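Hydroxylase (Rhodococcus sp., PDB 2OR0) probably acts as a flavin-dependent monooxygenase of the acyl-CoA dehydrogenase fold, using reduced flavin and molecular oxygen to hydroxylate a substrate. Local coordinates at residues 40-44 against 372-376; 113-119 against 221-225; 127-133 against 161-167. All blocks are in the same frame, centred on the assembly; numbering follows the deposited sequence.

Interaction 1: 40-44 against 372-376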
loop_
_atom_site.group_PDB
_atom_site.type_symbol
_atom_site.label_atom_id
_atom_site.label_comp_id
_atom_site.label_asym_id
_atom_site.label_seq_id
_atom_site.Cartn_x
_atom_site.Cartn_y
_atom_site.Cartn_z
ATOM N N ALA A 40 2.592 -17.426 -7.831
ATOM C CA ALA A 40 3.616 -16.487 -7.384
ATOM C C ALA A 40 4.922 -16.498 -8.204
ATOM O O ALA A 40 5.447 -15.442 -8.576
ATOM C CB ALA A 40 3.890 -16.698 -5.902
ATOM N N VAL A 41 5.437 -17.696 -8.492
ATOM C CA VAL A 41 6.691 -17.847 -9.233
ATOM C C VAL A 41 6.529 -17.279 -10.659
ATOM O O VAL A 41 7.411 -16.578 -11.177
ATOM C CB VAL A 41 7.176 -19.339 -9.214
ATOM C CG1 VAL A 41 8.241 -19.620 -10.284
ATOM C CG2 VAL A 41 7.697 -19.691 -7.842
ATOM N N GLN A 42 5.374 -17.545 -11.265
ATOM C CA GLN A 42 5.117 -17.076 -12.623
ATOM C C GLN A 42 4.941 -15.559 -12.708
ATOM O O GLN A 42 5.467 -14.937 -13.629
ATOM C CB GLN A 42 3.930 -17.827 -13.253
ATOM C CG GLN A 42 3.792 -17.587 -14.774
ATOM C CD GLN A 42 4.994 -18.092 -15.549
ATOM O OE1 GLN A 42 5.298 -19.288 -15.519
ATOM N NE2 GLN A 42 5.699 -17.179 -16.233
ATOM N N SER A 43 4.227 -14.955 -11.751
ATOM C CA SER A 43 4.123 -13.481 -11.710
ATOM C C SER A 43 5.503 -12.840 -11.525
ATOM O O SER A 43 5.788 -11.759 -12.052
ATOM C CB SER A 43 3.189 -13.002 -10.594
ATOM O OG SER A 43 1.883 -13.541 -10.732
ATOM N N GLU A 44 6.363 -13.497 -10.753
ATOM C CA GLU A 44 7.685 -12.957 -10.571
ATOM C C GLU A 44 8.493 -13.027 -11.870
ATOM O O GLU A 44 9.100 -12.040 -12.281
ATOM C CB GLU A 44 8.429 -13.654 -9.448
ATOM C CG GLU A 44 9.458 -12.717 -8.837
ATOM C CD GLU A 44 10.527 -13.451 -8.191
ATOM O OE1 GLU A 44 10.670 -14.653 -8.529
ATOM O OE2 GLU A 44 11.214 -12.851 -7.347
ATOM N N ARG A 372 12.277 -14.642 -1.650
ATOM C CA ARG A 372 11.395 -13.787 -2.458
ATOM C C ARG A 372 10.657 -12.835 -1.523
ATOM O O ARG A 372 10.507 -11.667 -1.821
ATOM C CB ARG A 372 10.398 -14.633 -3.308
ATOM C CG ARG A 372 9.419 -13.825 -4.266
ATOM C CD ARG A 372 8.227 -14.717 -4.798
ATOM N NE ARG A 372 8.849 -15.942 -5.204
ATOM C CZ ARG A 372 8.561 -17.176 -4.837
ATOM N NH1 ARG A 372 7.502 -17.478 -4.106
ATOM N NH2 ARG A 372 9.367 -18.126 -5.290
ATOM N N PHE A 373 10.215 -13.349 -0.372
ATOM C CA PHE A 373 9.591 -12.510 0.657
ATOM C C PHE A 373 10.607 -11.548 1.204
ATOM O O PHE A 373 10.307 -10.388 1.392
ATOM C CB PHE A 373 8.949 -13.344 1.779
ATOM C CG PHE A 373 7.698 -14.084 1.341
ATOM C CD1 PHE A 373 6.451 -13.469 1.396
ATOM C CD2 PHE A 373 7.781 -15.390 0.866
ATOM C CE1 PHE A 373 5.317 -14.155 0.994
ATOM C CE2 PHE A 373 6.643 -16.097 0.440
ATOM C CZ PHE A 373 5.407 -15.474 0.517
ATOM N N TRP A 374 11.834 -12.016 1.410
ATOM C CA TRP A 374 12.874 -11.156 1.949
ATOM C C TRP A 374 13.197 -9.954 0.997
ATOM O O TRP A 374 13.290 -8.802 1.450
ATOM C CB TRP A 374 14.119 -12.000 2.298
ATOM C CG TRP A 374 15.302 -11.158 2.693
ATOM C CD1 TRP A 374 15.556 -10.601 3.918
ATOM C CD2 TRP A 374 16.391 -10.808 1.855
ATOM N NE1 TRP A 374 16.749 -9.905 3.887
ATOM C CE2 TRP A 374 17.277 -10.005 2.625
ATOM C CE3 TRP A 374 16.715 -11.086 0.511
ATOM C CZ2 TRP A 374 18.458 -9.475 2.099
ATOM C CZ3 TRP A 374 17.894 -10.539 -0.012
ATOM C CH2 TRP A 374 18.744 -9.749 0.790
ATOM N N ARG A 375 13.355 -10.227 -0.303
ATOM C CA ARG A 375 13.606 -9.159 -1.299
ATOM C C ARG A 375 12.371 -8.253 -1.430
ATOM O O ARG A 375 12.506 -7.038 -1.531
ATOM C CB ARG A 375 13.963 -9.751 -2.674
ATOM C CG ARG A 375 15.339 -10.496 -2.723
ATOM C CD ARG A 375 15.638 -11.047 -4.145
ATOM N NE ARG A 375 14.809 -12.208 -4.485
ATOM C CZ ARG A 375 13.769 -12.180 -5.316
ATOM N NH1 ARG A 375 13.391 -11.037 -5.875
ATOM N NH2 ARG A 375 13.092 -13.297 -5.578
ATOM N N ASP A 376 11.174 -8.850 -1.442
ATOM C CA ASP A 376 9.929 -8.049 -1.494
ATOM C C ASP A 376 9.858 -7.028 -0.342
ATOM O O ASP A 376 9.432 -5.872 -0.521
ATOM C CB ASP A 376 8.691 -8.951 -1.436
ATOM C CG ASP A 376 8.508 -9.826 -2.678
ATOM O OD1 ASP A 376 9.146 -9.591 -3.747
ATOM O OD2 ASP A 376 7.694 -10.787 -2.591
HETATM O O HOH W 1 11.770 -16.191 -6.729
HETATM O O HOH W 2 10.259 -10.304 -6.256
#
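E44 reaches across from helix 33-46 to R375 on helix 370-381, a salt bridge between the N-terminal helices and the C-terminal helical domain of an acyl-CoA dehydrogenase-like fold. The axes of the two segments pass 13.2 Å apart at closest, at 48°, too far for backbones to meet, so long side chains do the work. The tight part is E44 OE2. It takes a nearly straight bond from R375 NH2 at 2.6 Å through its syn lone pair, with carboxylate and guanidinium nearly coplanar, and a weak second one from R375 NH1. The extended chain of E44, its CG anti to the backbone N (chi1 -153°), carries the carboxylate over the gap. R375 is itself steadied by Q371 OE1 and the carbonyl of I202.

R372 is buried too, and bends at chi3 (-46°), which lays its guanidinium against the facing helix, with A40 CB near R372 NH1. The looser side is that of exposed V41, whose CG2 lies 3.4 Å from R372 NH2, and of water 1, which donates to E44 OE1 at 2.6 Å and accepts weakly from R372 NE. Water 2 donates to both E44 OE2 and D376 OD1.

Interaction 2: 113-119 against 221-225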
loop_
_atom_site.group_PDB
_atom_site.type_symbol
_atom_site.label_atom_id
_atom_site.label_comp_id
_atom_site.label_asym_id
_atom_site.label_seq_id
_atom_site.Cartn_x
_atom_site.Cartn_y
_atom_site.Cartn_z
ATOM N N ASP A 113 -15.750 13.490 -6.943
ATOM C CA ASP A 113 -17.022 13.827 -7.592
ATOM C C ASP A 113 -17.845 12.607 -7.932
ATOM O O ASP A 113 -17.332 11.641 -8.521
ATOM C CB ASP A 113 -16.792 14.651 -8.857
ATOM C CG ASP A 113 -18.050 15.371 -9.320
ATOM O OD1 ASP A 113 -18.925 14.706 -9.908
ATOM O OD2 ASP A 113 -18.142 16.600 -9.090
ATOM N N PRO A 114 -19.146 12.639 -7.577
ATOM C CA PRO A 114 -19.990 11.481 -7.885
ATOM C C PRO A 114 -19.943 11.068 -9.361
ATOM O O PRO A 114 -20.149 9.900 -9.677
ATOM C CB PRO A 114 -21.410 11.934 -7.467
ATOM C CG PRO A 114 -21.193 12.989 -6.444
ATOM C CD PRO A 114 -19.881 13.701 -6.852
ATOM N N GLN A 115 -19.667 12.009 -10.258
ATOM C CA GLN A 115 -19.628 11.657 -11.677
ATOM C C GLN A 115 -18.474 10.704 -12.056
ATOM O O GLN A 115 -18.649 9.812 -12.897
ATOM C CB GLN A 115 -19.620 12.902 -12.563
ATOM C CG GLN A 115 -19.872 12.596 -14.041
ATOM C CD GLN A 115 -19.898 13.850 -14.906
ATOM O OE1 GLN A 115 -19.827 14.974 -14.403
ATOM N NE2 GLN A 115 -19.989 13.658 -16.218
ATOM N N VAL A 116 -17.301 10.899 -11.450
ATOM C CA VAL A 116 -16.166 10.043 -11.789
ATOM C C VAL A 116 -16.328 8.647 -11.166
ATOM O O VAL A 116 -15.924 7.640 -11.763
ATOM C CB VAL A 116 -14.800 10.739 -11.510
ATOM C CG1 VAL A 116 -14.593 11.012 -10.030
ATOM C CG2 VAL A 116 -13.613 9.942 -12.134
ATOM N N GLN A 117 -16.965 8.583 -9.991
ATOM C CA GLN A 117 -17.216 7.297 -9.336
ATOM C C GLN A 117 -18.113 6.452 -10.237
ATOM O O GLN A 117 -17.925 5.241 -10.362
ATOM C CB GLN A 117 -17.881 7.479 -7.957
ATOM C CG GLN A 117 -17.188 8.444 -6.997
ATOM C CD GLN A 117 -17.759 8.367 -5.587
ATOM O OE1 GLN A 117 -18.133 7.290 -5.117
ATOM N NE2 GLN A 117 -17.818 9.500 -4.906
ATOM N N GLU A 118 -19.085 7.115 -10.868
ATOM C CA GLU A 118 -20.021 6.473 -11.791
ATOM C C GLU A 118 -19.288 6.048 -13.068
ATOM O O GLU A 118 -19.486 4.940 -13.570
ATOM C CB GLU A 118 -21.194 7.438 -12.077
ATOM C CG GLU A 118 -22.332 6.910 -12.972
ATOM C CD GLU A 118 -22.897 5.541 -12.540
ATOM O OE1 GLU A 118 -23.017 5.276 -11.320
ATOM O OE2 GLU A 118 -23.240 4.732 -13.440
ATOM N N GLU A 119 -18.412 6.907 -13.581
ATOM C CA GLU A 119 -17.599 6.539 -14.754
ATOM C C GLU A 119 -16.740 5.288 -14.513
ATOM O O GLU A 119 -16.656 4.391 -15.370
ATOM C CB GLU A 119 -16.710 7.711 -15.175
ATOM C CG GLU A 119 -17.465 8.825 -15.880
ATOM C CD GLU A 119 -16.607 10.050 -16.129
ATOM O OE1 GLU A 119 -15.550 10.205 -15.480
ATOM O OE2 GLU A 119 -16.999 10.870 -16.980
ATOM N N GLY A 221 -12.418 19.071 -14.817
ATOM C CA GLY A 221 -12.383 19.497 -13.409
ATOM C C GLY A 221 -12.950 18.448 -12.438
ATOM O O GLY A 221 -12.383 18.213 -11.357
ATOM N N TYR A 222 -14.045 17.798 -12.833
ATOM C CA TYR A 222 -14.729 16.833 -11.967
ATOM C C TYR A 222 -13.931 15.527 -11.744
ATOM O O TYR A 222 -14.304 14.708 -10.892
ATOM C CB TYR A 222 -16.154 16.539 -12.480
ATOM C CG TYR A 222 -16.243 15.599 -13.675
ATOM C CD1 TYR A 222 -16.242 14.227 -13.502
ATOM C CD2 TYR A 222 -16.360 16.105 -14.984
ATOM C CE1 TYR A 222 -16.313 13.367 -14.586
ATOM C CE2 TYR A 222 -16.440 15.259 -16.072
ATOM C CZ TYR A 222 -16.423 13.895 -15.871
ATOM O OH TYR A 222 -16.490 13.052 -16.952
ATOM N N ARG A 223 -12.850 15.351 -12.514
ATOM C CA ARG A 223 -11.942 14.197 -12.380
ATOM C C ARG A 223 -10.672 14.542 -11.616
ATOM O O ARG A 223 -9.671 13.837 -11.708
ATOM C CB ARG A 223 -11.576 13.626 -13.751
ATOM C CG ARG A 223 -12.684 12.811 -14.372
ATOM C CD ARG A 223 -12.189 12.214 -15.638
ATOM N NE ARG A 223 -13.235 11.567 -16.410
ATOM C CZ ARG A 223 -13.088 11.187 -17.683
ATOM N NH1 ARG A 223 -11.934 11.403 -18.328
ATOM N NH2 ARG A 223 -14.095 10.582 -18.314
ATOM N N THR A 224 -10.719 15.627 -10.856
ATOM C CA THR A 224 -9.589 16.054 -10.061
ATOM C C THR A 224 -10.004 16.291 -8.607
ATOM O O THR A 224 -11.191 16.515 -8.317
ATOM C CB THR A 224 -8.909 17.335 -10.635
ATOM O OG1 THR A 224 -9.632 18.500 -10.249
ATOM C CG2 THR A 224 -8.813 17.298 -12.152
ATOM N N LEU A 225 -9.029 16.200 -7.709
ATOM C CA LEU A 225 -9.139 16.729 -6.357
ATOM C C LEU A 225 -7.909 17.573 -6.096
ATOM O O LEU A 225 -6.838 17.312 -6.644
ATOM C CB LEU A 225 -9.222 15.609 -5.313
ATOM C CG LEU A 225 -10.471 14.716 -5.363
ATOM C CD1 LEU A 225 -10.338 13.411 -4.544
ATOM C CD2 LEU A 225 -11.757 15.517 -4.955
HETATM O O HOH W 3 -13.301 14.691 -8.215
#
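Y222 and R223 lie against D113, just before helix 114-121, and against Q115, V116 and E119 on it.

Stacking comes first. The Q115 amide lies flat on one face of the Y222 ring, the two planes only 2° apart, with Q115 OE1 3.5 Å above the ring centre. Q115 gets there as a fully extended chain, its CG anti to the backbone N (chi1 -168°). At the ring's edge, near its plane, sits the carboxylate of E119; the modelled approach of its OE2 to the tyrosine hydroxyl is implausibly short, so that detail is doubtful.

The charged pairing is clearer. R223 and E119 form a salt bridge in which R223 NE donates to E119 OE1 at 2.8 Å, meeting it on the syn side but 24° out of the carboxylate plane. The two flat groups are steeply turned against each other. A weak second bond, from R223 NH2 to E119 OE2, is doubtful because the place of OE2 is less sure.

Apolar contact is slight: V116 CG2 rests 3.8 Å from R223 CG, and V116 CB faces Y222 CD1 at 4.3 Å. V116 also touches L109 of helix 105-109 and I186 of strand 182-188.

Polar links close the start of the helix. Water 3 accepts from D113 N and donates to the carbonyls of Y222 and T224.

D113 is the N-cap residue: its OD1 accepts from Q115 N at 2.8 Å, through the anti lone pair. This is an N-capped helix start, docked on the turn that leads into edge strand 224-226 of the beta domain.

Interaction 3: 127-133 against 161-167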
loop_
_atom_site.group_PDB
_atom_site.type_symbol
_atom_site.label_atom_id
_atom_site.label_comp_id
_atom_site.label_asym_id
_atom_site.label_seq_id
_atom_site.Cartn_x
_atom_site.Cartn_y
_atom_site.Cartn_z
ATOM N N THR A 127 -13.673 -2.575 -11.545
ATOM C CA THR A 127 -12.719 -1.767 -12.295
ATOM C C THR A 127 -11.694 -1.218 -11.313
ATOM O O THR A 127 -12.073 -0.612 -10.293
ATOM C CB THR A 127 -13.438 -0.597 -13.024
ATOM O OG1 THR A 127 -14.389 -1.139 -13.942
ATOM C CG2 THR A 127 -12.453 0.269 -13.795
ATOM N N TRP A 128 -10.411 -1.434 -11.616
ATOM C CA TRP A 128 -9.306 -0.983 -10.754
ATOM C C TRP A 128 -8.640 0.297 -11.236
ATOM O O TRP A 128 -8.547 0.550 -12.450
ATOM C CB TRP A 128 -8.213 -2.053 -10.646
ATOM C CG TRP A 128 -8.622 -3.333 -10.014
ATOM C CD1 TRP A 128 -9.819 -3.619 -9.396
ATOM C CD2 TRP A 128 -7.812 -4.517 -9.890
ATOM N NE1 TRP A 128 -9.814 -4.919 -8.934
ATOM C CE2 TRP A 128 -8.595 -5.490 -9.214
ATOM C CE3 TRP A 128 -6.507 -4.850 -10.288
ATOM C CZ2 TRP A 128 -8.106 -6.784 -8.921
ATOM C CZ3 TRP A 128 -6.022 -6.142 -10.012
ATOM C CH2 TRP A 128 -6.826 -7.086 -9.321
HETATM N N MSE A 129 -8.158 1.080 -10.264
HETATM C CA MSE A 129 -7.321 2.234 -10.523
HETATM C C MSE A 129 -5.872 1.944 -10.109
HETATM O O MSE A 129 -5.626 1.343 -9.051
HETATM C CB MSE A 129 -7.817 3.464 -9.767
HETATM C CG MSE A 129 -9.206 3.941 -10.156
HETATM SE SE MSE A 129 -9.875 5.066 -8.740
HETATM C CE MSE A 129 -10.739 3.555 -7.816
ATOM N N ALA A 130 -4.940 2.410 -10.948
ATOM C CA ALA A 130 -3.494 2.399 -10.681
ATOM C C ALA A 130 -3.045 3.731 -10.119
ATOM O O ALA A 130 -3.731 4.752 -10.271
ATOM C CB ALA A 130 -2.693 2.077 -11.973
ATOM N N SER A 131 -1.907 3.709 -9.440
ATOM C CA SER A 131 -1.206 4.855 -8.884
ATOM C C SER A 131 -0.066 5.249 -9.845
ATOM O O SER A 131 0.035 4.728 -10.962
ATOM C CB SER A 131 -0.622 4.444 -7.507
ATOM O OG SER A 131 0.337 3.374 -7.641
ATOM N N PRO A 132 0.889 6.075 -9.374
ATOM C CA PRO A 132 1.195 6.738 -8.093
ATOM C C PRO A 132 0.661 8.140 -7.862
ATOM O O PRO A 132 0.459 8.914 -8.803
ATOM C CB PRO A 132 2.715 6.810 -8.124
ATOM C CG PRO A 132 2.991 7.128 -9.583
ATOM C CD PRO A 132 1.952 6.338 -10.375
ATOM N N TYR A 133 0.507 8.473 -6.584
ATOM C CA TYR A 133 0.201 9.833 -6.160
ATOM C C TYR A 133 1.368 10.807 -6.264
ATOM O O TYR A 133 1.144 12.005 -6.152
ATOM C CB TYR A 133 -0.272 9.833 -4.712
ATOM C CG TYR A 133 -1.613 9.176 -4.521
ATOM C CD1 TYR A 133 -2.760 9.732 -5.063
ATOM C CD2 TYR A 133 -1.731 7.993 -3.780
ATOM C CE1 TYR A 133 -4.003 9.133 -4.874
ATOM C CE2 TYR A 133 -2.984 7.389 -3.571
ATOM C CZ TYR A 133 -4.120 7.974 -4.125
ATOM O OH TYR A 133 -5.369 7.382 -3.945
ATOM N N CYS A 161 -5.256 -2.480 -14.398
ATOM C CA CYS A 161 -6.056 -1.311 -14.086
ATOM C C CYS A 161 -6.526 -0.618 -15.371
ATOM O O CYS A 161 -5.827 -0.640 -16.394
ATOM C CB CYS A 161 -5.258 -0.340 -13.224
ATOM S SG CYS A 161 -4.739 -1.025 -11.600
ATOM N N GLN A 162 -7.708 -0.008 -15.300
ATOM C CA GLN A 162 -8.321 0.664 -16.449
ATOM C C GLN A 162 -8.386 2.176 -16.271
ATOM O O GLN A 162 -8.805 2.893 -17.174
ATOM C CB GLN A 162 -9.698 0.053 -16.764
ATOM C CG GLN A 162 -9.611 -1.322 -17.487
ATOM C CD GLN A 162 -8.770 -1.272 -18.785
ATOM O OE1 GLN A 162 -9.007 -0.433 -19.679
ATOM N NE2 GLN A 162 -7.790 -2.179 -18.894
ATOM N N TRP A 163 -7.966 2.651 -15.105
ATOM C CA TRP A 163 -7.873 4.071 -14.802
ATOM C C TRP A 163 -6.608 4.285 -13.954
ATOM O O TRP A 163 -6.102 3.339 -13.345
ATOM C CB TRP A 163 -9.095 4.554 -14.008
ATOM C CG TRP A 163 -10.414 4.503 -14.769
ATOM C CD1 TRP A 163 -11.166 3.394 -15.036
ATOM C CD2 TRP A 163 -11.109 5.608 -15.358
ATOM N NE1 TRP A 163 -12.292 3.738 -15.750
ATOM C CE2 TRP A 163 -12.278 5.089 -15.968
ATOM C CE3 TRP A 163 -10.858 6.987 -15.434
ATOM C CZ2 TRP A 163 -13.199 5.906 -16.646
ATOM C CZ3 TRP A 163 -11.780 7.801 -16.085
ATOM C CH2 TRP A 163 -12.935 7.253 -16.683
ATOM N N ALA A 164 -6.127 5.523 -13.892
ATOM C CA ALA A 164 -5.007 5.856 -13.017
ATOM C C ALA A 164 -5.357 7.063 -12.207
ATOM O O ALA A 164 -6.021 7.965 -12.707
ATOM C CB ALA A 164 -3.755 6.134 -13.820
ATOM N N PHE A 165 -4.891 7.058 -10.962
ATOM C CA PHE A 165 -5.006 8.155 -10.031
ATOM C C PHE A 165 -3.600 8.737 -9.883
ATOM O O PHE A 165 -2.740 8.088 -9.301
ATOM C CB PHE A 165 -5.425 7.566 -8.686
ATOM C CG PHE A 165 -6.455 8.366 -7.944
ATOM C CD1 PHE A 165 -7.395 7.716 -7.118
ATOM C CD2 PHE A 165 -6.508 9.752 -8.046
ATOM C CE1 PHE A 165 -8.369 8.442 -6.423
ATOM C CE2 PHE A 165 -7.499 10.480 -7.340
ATOM C CZ PHE A 165 -8.416 9.815 -6.543
ATOM N N LEU A 166 -3.333 9.936 -10.388
ATOM C CA LEU A 166 -1.945 10.419 -10.428
ATOM C C LEU A 166 -1.792 11.758 -9.763
ATOM O O LEU A 166 -2.734 12.548 -9.762
ATOM C CB LEU A 166 -1.461 10.537 -11.880
ATOM C CG LEU A 166 -1.612 9.302 -12.762
ATOM C CD1 LEU A 166 -1.482 9.678 -14.271
ATOM C CD2 LEU A 166 -0.594 8.202 -12.324
ATOM N N GLY A 167 -0.605 12.038 -9.227
ATOM C CA GLY A 167 -0.321 13.372 -8.694
ATOM C C GLY A 167 0.218 14.292 -9.781
ATOM O O GLY A 167 0.886 13.845 -10.716
#
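The backbones of 127-133 and 161-167 run parallel, M129 paired with W163 and A130 with A164, held by A130 N to W163 O at 2.8 Å and an almost straight bond from F165 N to A130 O at 2.7 Å, while W128 O accepts from Q162 N and, weakly, from W163 N at one end, and at the other, beyond the cis peptide before P132, P132 O receives only a weak bond from G167 N.

M129, a selenomethionine, and W163 share one face of the sheet. M129 CG packs on W163 CB, and an extended chi2 (161°) carries SE to within 4.0 Å of F165 CD1, an oblique Met-aromatic contact. Y133 puts CE1 over one face of the F165 ring, 4.0 Å above its plane and offset toward the rim; the two rings are tilted at 52°. T127 CG2 meets the edge of the W163 indole at 3.6 Å from CD1. On the face of A130 and A164, A130 CB sits 3.7 Å from C161 SG, which also lies at the edge of the W128 indole. Further along, P132 CD meets L166 CD2.

Strand 182-188 runs antiparallel on the far edge of 163-170, with I186 touching both W163 and F165. Helix 114-121 packs over M129 and W163 through I120, and W152 of strand 145-155 lies against P132 and L166.

In the fold
Following the chain from the N terminus, helix 33-46 comes first, and its partner in interaction 1 arrives only at helix 370-381, so this contact closes a loop of 327 residues that contains the other two. Interaction 2 starts at helix 114-121 and closes at 221-225, after most of the strands; interaction 3, 127-133 with 161-167, is nested inside it. Interactions 2 and 3 adjoin: W163 touches both E119 and R223. Interaction 2 docks helix 114-121 on the sheet, and interaction 3 adds 127-133 alongside strand 163-170 in it. Interaction 1 lies on the opposite side of the chain's centre from interaction 2, about 36 Å between centres, and joins helix to helix.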